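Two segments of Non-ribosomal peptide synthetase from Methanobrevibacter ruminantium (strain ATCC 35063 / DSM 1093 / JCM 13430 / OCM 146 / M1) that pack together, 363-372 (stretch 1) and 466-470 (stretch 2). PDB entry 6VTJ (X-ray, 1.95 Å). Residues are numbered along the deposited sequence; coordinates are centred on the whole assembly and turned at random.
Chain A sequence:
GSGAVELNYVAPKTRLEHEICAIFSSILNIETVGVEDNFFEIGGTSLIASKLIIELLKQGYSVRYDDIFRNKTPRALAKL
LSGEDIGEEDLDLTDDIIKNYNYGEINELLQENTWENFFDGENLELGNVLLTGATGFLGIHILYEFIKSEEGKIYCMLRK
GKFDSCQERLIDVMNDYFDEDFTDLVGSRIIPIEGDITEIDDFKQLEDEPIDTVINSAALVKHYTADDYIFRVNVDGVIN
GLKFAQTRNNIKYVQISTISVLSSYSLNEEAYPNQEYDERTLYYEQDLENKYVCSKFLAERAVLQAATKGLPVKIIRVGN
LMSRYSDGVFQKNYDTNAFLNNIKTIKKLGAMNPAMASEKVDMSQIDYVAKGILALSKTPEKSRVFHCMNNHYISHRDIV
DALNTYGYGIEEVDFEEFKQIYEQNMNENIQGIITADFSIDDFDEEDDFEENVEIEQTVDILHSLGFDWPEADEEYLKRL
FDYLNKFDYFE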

ATOM      1  N   MET A 363       8.004  -1.197 -11.268  1.00 23.41           N
ATOM      2  CA  MET A 363       6.682  -1.542 -11.787  1.00 25.07           C
ATOM      3  C   MET A 363       6.504  -3.031 -11.512  1.00 26.90           C
ATOM      4  O   MET A 363       6.873  -3.891 -12.316  1.00 26.12           O
ATOM      5  CB  MET A 363       6.544  -1.185 -13.247  1.00 25.03           C
ATOM      6  CG  MET A 363       6.887   0.281 -13.518  1.00 22.43           C
ATOM      7  SD  MET A 363       5.590   1.434 -13.041  1.00 28.20           S
ATOM      8  CE  MET A 363       4.344   1.075 -14.284  1.00 22.97           C
ATOM      9  N   SER A 364       5.954  -3.330 -10.342  1.00 28.02           N
ATOM     10  CA  SER A 364       5.793  -4.711  -9.895  1.00 28.35           C
ATOM     11  C   SER A 364       4.475  -5.238 -10.448  1.00 24.66           C
ATOM     12  O   SER A 364       3.413  -5.046  -9.854  1.00 25.63           O
ATOM     13  CB  SER A 364       5.843  -4.768  -8.373  1.00 24.87           C
ATOM     14  OG  SER A 364       7.121  -4.360  -7.899  1.00 24.05           O
ATOM     15  N   GLN A 365       4.554  -5.906 -11.606  1.00 26.72           N
ATOM     16  CA  GLN A 365       3.369  -6.421 -12.286  1.00 23.48           C
ATOM     17  C   GLN A 365       2.663  -7.459 -11.415  1.00 26.03           C
ATOM     18  O   GLN A 365       3.282  -8.434 -10.969  1.00 26.39           O
ATOM     19  CB  GLN A 365       3.773  -7.032 -13.629  1.00 23.31           C
ATOM     20  CG  GLN A 365       4.601  -6.078 -14.536  1.00 23.98           C
ATOM     21  CD  GLN A 365       6.117  -6.290 -14.427  1.00 28.67           C
ATOM     22  OE1 GLN A 365       6.609  -6.893 -13.471  1.00 24.22           O
ATOM     23  NE2 GLN A 365       6.855  -5.818 -15.433  1.00 26.20           N
ATOM     24  N   ILE A 366       1.354  -7.254 -11.201  1.00 24.34           N
ATOM     25  CA  ILE A 366       0.614  -7.961 -10.147  1.00 27.40           C
ATOM     26  C   ILE A 366       0.641  -9.478 -10.339  1.00 28.56           C
ATOM     27  O   ILE A 366       0.618 -10.241  -9.350  1.00 26.12           O
ATOM     28  CB  ILE A 366      -0.829  -7.417 -10.064  1.00 22.14           C
ATOM     29  CG1 ILE A 366      -1.520  -7.840  -8.766  1.00 23.61           C
ATOM     30  CG2 ILE A 366      -1.645  -7.929 -11.213  1.00 23.37           C
ATOM     31  CD1 ILE A 366      -0.935  -7.279  -7.507  1.00 22.53           C
ATOM     32  N   ASP A 367       0.686  -9.950 -11.591  1.00 27.78           N
ATOM     33  CA  ASP A 367       0.744 -11.397 -11.790  1.00 30.18           C
ATOM     34  C   ASP A 367       2.103 -11.934 -11.368  1.00 27.85           C
ATOM     35  O   ASP A 367       2.198 -13.006 -10.761  1.00 26.72           O
ATOM     36  CB  ASP A 367       0.401 -11.790 -13.248  1.00 24.63           C
ATOM     37  CG  ASP A 367       1.025 -10.876 -14.315  1.00 30.85           C
ATOM     38  OD1 ASP A 367       1.614  -9.818 -13.999  1.00 29.81           O
ATOM     39  OD2 ASP A 367       0.895 -11.216 -15.514  1.00 31.03           O
ATOM     40  N   TYR A 368       3.159 -11.154 -11.597  1.00 24.33           N
ATOM     41  CA  TYR A 368       4.464 -11.576 -11.125  1.00 24.69           C
ATOM     42  C   TYR A 368       4.647 -11.339  -9.627  1.00 26.51           C
ATOM     43  O   TYR A 368       5.350 -12.123  -8.981  1.00 24.35           O
ATOM     44  CB  TYR A 368       5.548 -10.910 -11.969  1.00 22.49           C
ATOM     45  CG  TYR A 368       5.708 -11.661 -13.267  1.00 28.57           C
ATOM     46  CD1 TYR A 368       4.789 -11.503 -14.296  1.00 29.03           C
ATOM     47  CD2 TYR A 368       6.757 -12.562 -13.454  1.00 31.19           C
ATOM     48  CE1 TYR A 368       4.917 -12.200 -15.470  1.00 31.73           C
ATOM     49  CE2 TYR A 368       6.890 -13.270 -14.633  1.00 33.28           C
ATOM     50  CZ  TYR A 368       5.970 -13.087 -15.632  1.00 35.89           C
ATOM     51  OH  TYR A 368       6.099 -13.789 -16.799  1.00 39.69           O
ATOM     52  N   VAL A 369       3.995 -10.322  -9.034  1.00 23.53           N
ATOM     53  CA  VAL A 369       4.008 -10.224  -7.574  1.00 21.41           C
ATOM     54  C   VAL A 369       3.434 -11.491  -6.966  1.00 23.70           C
ATOM     55  O   VAL A 369       4.006 -12.066  -6.032  1.00 23.86           O
ATOM     56  CB  VAL A 369       3.237  -8.989  -7.080  1.00 25.33           C
ATOM     57  CG1 VAL A 369       3.207  -8.984  -5.561  1.00 21.55           C
ATOM     58  CG2 VAL A 369       3.880  -7.720  -7.582  1.00 26.74           C
ATOM     59  N   ALA A 370       2.293 -11.952  -7.493  1.00 24.14           N
ATOM     60  CA  ALA A 370       1.660 -13.142  -6.914  1.00 29.63           C
ATOM     61  C   ALA A 370       2.520 -14.397  -7.113  1.00 27.28           C
ATOM     62  O   ALA A 370       2.657 -15.219  -6.187  1.00 27.38           O
ATOM     63  CB  ALA A 370       0.265 -13.338  -7.514  1.00 27.07           C
ATOM     64  N   LYS A 371       3.098 -14.567  -8.307  1.00 25.04           N
ATOM     65  CA  LYS A 371       4.040 -15.669  -8.510  1.00 29.93           C
ATOM     66  C   LYS A 371       5.190 -15.616  -7.508  1.00 25.29           C
ATOM     67  O   LYS A 371       5.581 -16.643  -6.946  1.00 27.82           O
ATOM     68  CB  LYS A 371       4.603 -15.649  -9.929  1.00 25.51           C
ATOM     69  CG  LYS A 371       3.613 -15.987 -11.019  1.00 32.71           C
ATOM     70  CD  LYS A 371       4.340 -16.145 -12.336  1.00 35.10           C
ATOM     71  CE  LYS A 371       3.427 -15.909 -13.523  1.00 48.22           C
ATOM     72  NZ  LYS A 371       4.186 -16.115 -14.799  1.00 47.98           N
ATOM     73  N   GLY A 372       5.752 -14.431  -7.283  1.00 22.71           N
ATOM     74  CA  GLY A 372       6.867 -14.318  -6.363  1.00 25.93           C
ATOM     75  C   GLY A 372       6.480 -14.567  -4.919  1.00 25.92           C
ATOM     76  O   GLY A 372       7.293 -15.074  -4.136  1.00 25.38           O
ATOM     77  N   GLY A 466      13.933 -19.839  -9.802  1.00 33.79           N
ATOM     78  CA  GLY A 466      13.421 -19.853 -11.157  1.00 31.94           C
ATOM     79  C   GLY A 466      12.642 -18.627 -11.572  1.00 31.37           C
ATOM     80  O   GLY A 466      11.976 -18.659 -12.617  1.00 35.31           O
ATOM     81  N   PHE A 467      12.724 -17.539 -10.812  1.00 26.65           N
ATOM     82  CA  PHE A 467      11.908 -16.348 -11.030  1.00 28.49           C
ATOM     83  C   PHE A 467      12.825 -15.177 -11.362  1.00 28.41           C
ATOM     84  O   PHE A 467      13.714 -14.840 -10.570  1.00 28.49           O
ATOM     85  CB  PHE A 467      11.061 -16.056  -9.784  1.00 27.14           C
ATOM     86  CG  PHE A 467      10.240 -14.797  -9.871  1.00 28.93           C
ATOM     87  CD1 PHE A 467      10.837 -13.548  -9.825  1.00 21.87           C
ATOM     88  CD2 PHE A 467       8.854 -14.869  -9.968  1.00 26.37           C
ATOM     89  CE1 PHE A 467      10.080 -12.394  -9.915  1.00 25.03           C
ATOM     90  CE2 PHE A 467       8.084 -13.707 -10.059  1.00 24.18           C
ATOM     91  CZ  PHE A 467       8.696 -12.473 -10.034  1.00 25.85           C
ATOM     92  N   ASP A 468      12.601 -14.551 -12.517  1.00 26.84           N
ATOM     93  CA  ASP A 468      13.199 -13.265 -12.857  1.00 28.88           C
ATOM     94  C   ASP A 468      12.073 -12.266 -13.118  1.00 30.91           C
ATOM     95  O   ASP A 468      10.996 -12.642 -13.601  1.00 31.76           O
ATOM     96  CB  ASP A 468      14.107 -13.354 -14.100  1.00 25.89           C
ATOM     97  CG  ASP A 468      15.504 -13.893 -13.796  1.00 33.28           C
ATOM     98  OD1 ASP A 468      15.760 -14.327 -12.675  1.00 32.08           O
ATOM     99  OD2 ASP A 468      16.378 -13.868 -14.698  1.00 44.92           O
ATOM    100  N   TRP A 469      12.315 -10.978 -12.798  1.00 26.75           N
ATOM    101  CA  TRP A 469      11.240 -10.015 -13.068  1.00 27.71           C
ATOM    102  C   TRP A 469      11.237  -9.610 -14.546  1.00 26.98           C
ATOM    103  O   TRP A 469      12.294  -9.358 -15.120  1.00 29.56           O
ATOM    104  CB  TRP A 469      11.395  -8.766 -12.205  1.00 27.56           C
ATOM    105  CG  TRP A 469      11.006  -8.936 -10.744  1.00 26.38           C
ATOM    106  CD1 TRP A 469      11.840  -9.248  -9.705  1.00 25.27           C
ATOM    107  CD2 TRP A 469       9.698  -8.801 -10.181  1.00 25.28           C
ATOM    108  NE1 TRP A 469      11.126  -9.312  -8.532  1.00 26.28           N
ATOM    109  CE2 TRP A 469       9.810  -9.021  -8.799  1.00 27.78           C
ATOM    110  CE3 TRP A 469       8.439  -8.494 -10.711  1.00 27.50           C
ATOM    111  CZ2 TRP A 469       8.707  -8.958  -7.941  1.00 23.79           C
ATOM    112  CZ3 TRP A 469       7.341  -8.439  -9.853  1.00 25.54           C
ATOM    113  CH2 TRP A 469       7.489  -8.667  -8.486  1.00 25.86           C
ATOM    114  N   PRO A 470      10.067  -9.518 -15.186  1.00 27.21           N
ATOM    115  CA  PRO A 470      10.032  -9.011 -16.559  1.00 25.32           C
ATOM    116  C   PRO A 470      10.192  -7.507 -16.578  1.00 28.16           C
ATOM    117  O   PRO A 470       9.640  -6.794 -15.738  1.00 31.63           O
ATOM    118  CB  PRO A 470       8.640  -9.414 -17.060  1.00 27.59           C
ATOM    119  CG  PRO A 470       7.813  -9.513 -15.863  1.00 30.00           C
ATOM    120  CD  PRO A 470       8.726  -9.917 -14.711  1.00 27.03           C
TER

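Stretch 2 runs as an irregular segment alongside the first turns of the helix that begins at Ile366, and nearly 400 Å² of surface is buried between the two. It opens at Gly466, which ends the preceding helix in a Schellman motif. Its positive phi suits glycine, since a CB here would be jammed against the carbonyl oxygen of the residue before; it makes no contact with stretch 1.

Phe467 makes the first contact. With chi1 at t, its buried ring reaches the helix with its edge, Phe467 CE2 lying 3.3 Å from Tyr368 O and 4.0 Å from Lys371 CB. Gly372 has no side chain, so its backbone is what meets the ring, with Gly372 N 3.7 Å from Phe467 CE2. The Tyr368 and Phe467 rings meet obliquely, their planes at 66°.

Asp468 points its CA-to-CB bond away from the helix and stays exposed, as befits a carboxylate beside an apolar contact.

Trp469 starts sideways, but its long indole brings the six-membered ring to stretch 1. There Trp469 CZ3 meets Tyr368 CB at 3.7 Å and Ser364 CA at 4.0 Å, while Trp469 CH2 touches Val369 CG2 at 3.8 Å. Broad and flat, the side chain can span residues on both the strand and the helix.

Pro470 completes the contact in two ways. Its ring covers one face of Tyr368, with Pro470 CG 3.8 Å from the centroid of the Tyr368 ring and almost on the normal, a CH-pi interaction that suits proline's compact, rigid ring. Its carbonyl accepts the one hydrogen bond between the stretches, from Gln365 NE2 to Pro470 O at 3.0 Å. Gln365, at the N-cap position, has the length and the amide donor to reach it, adding a directional polar link to an otherwise largely apolar contact.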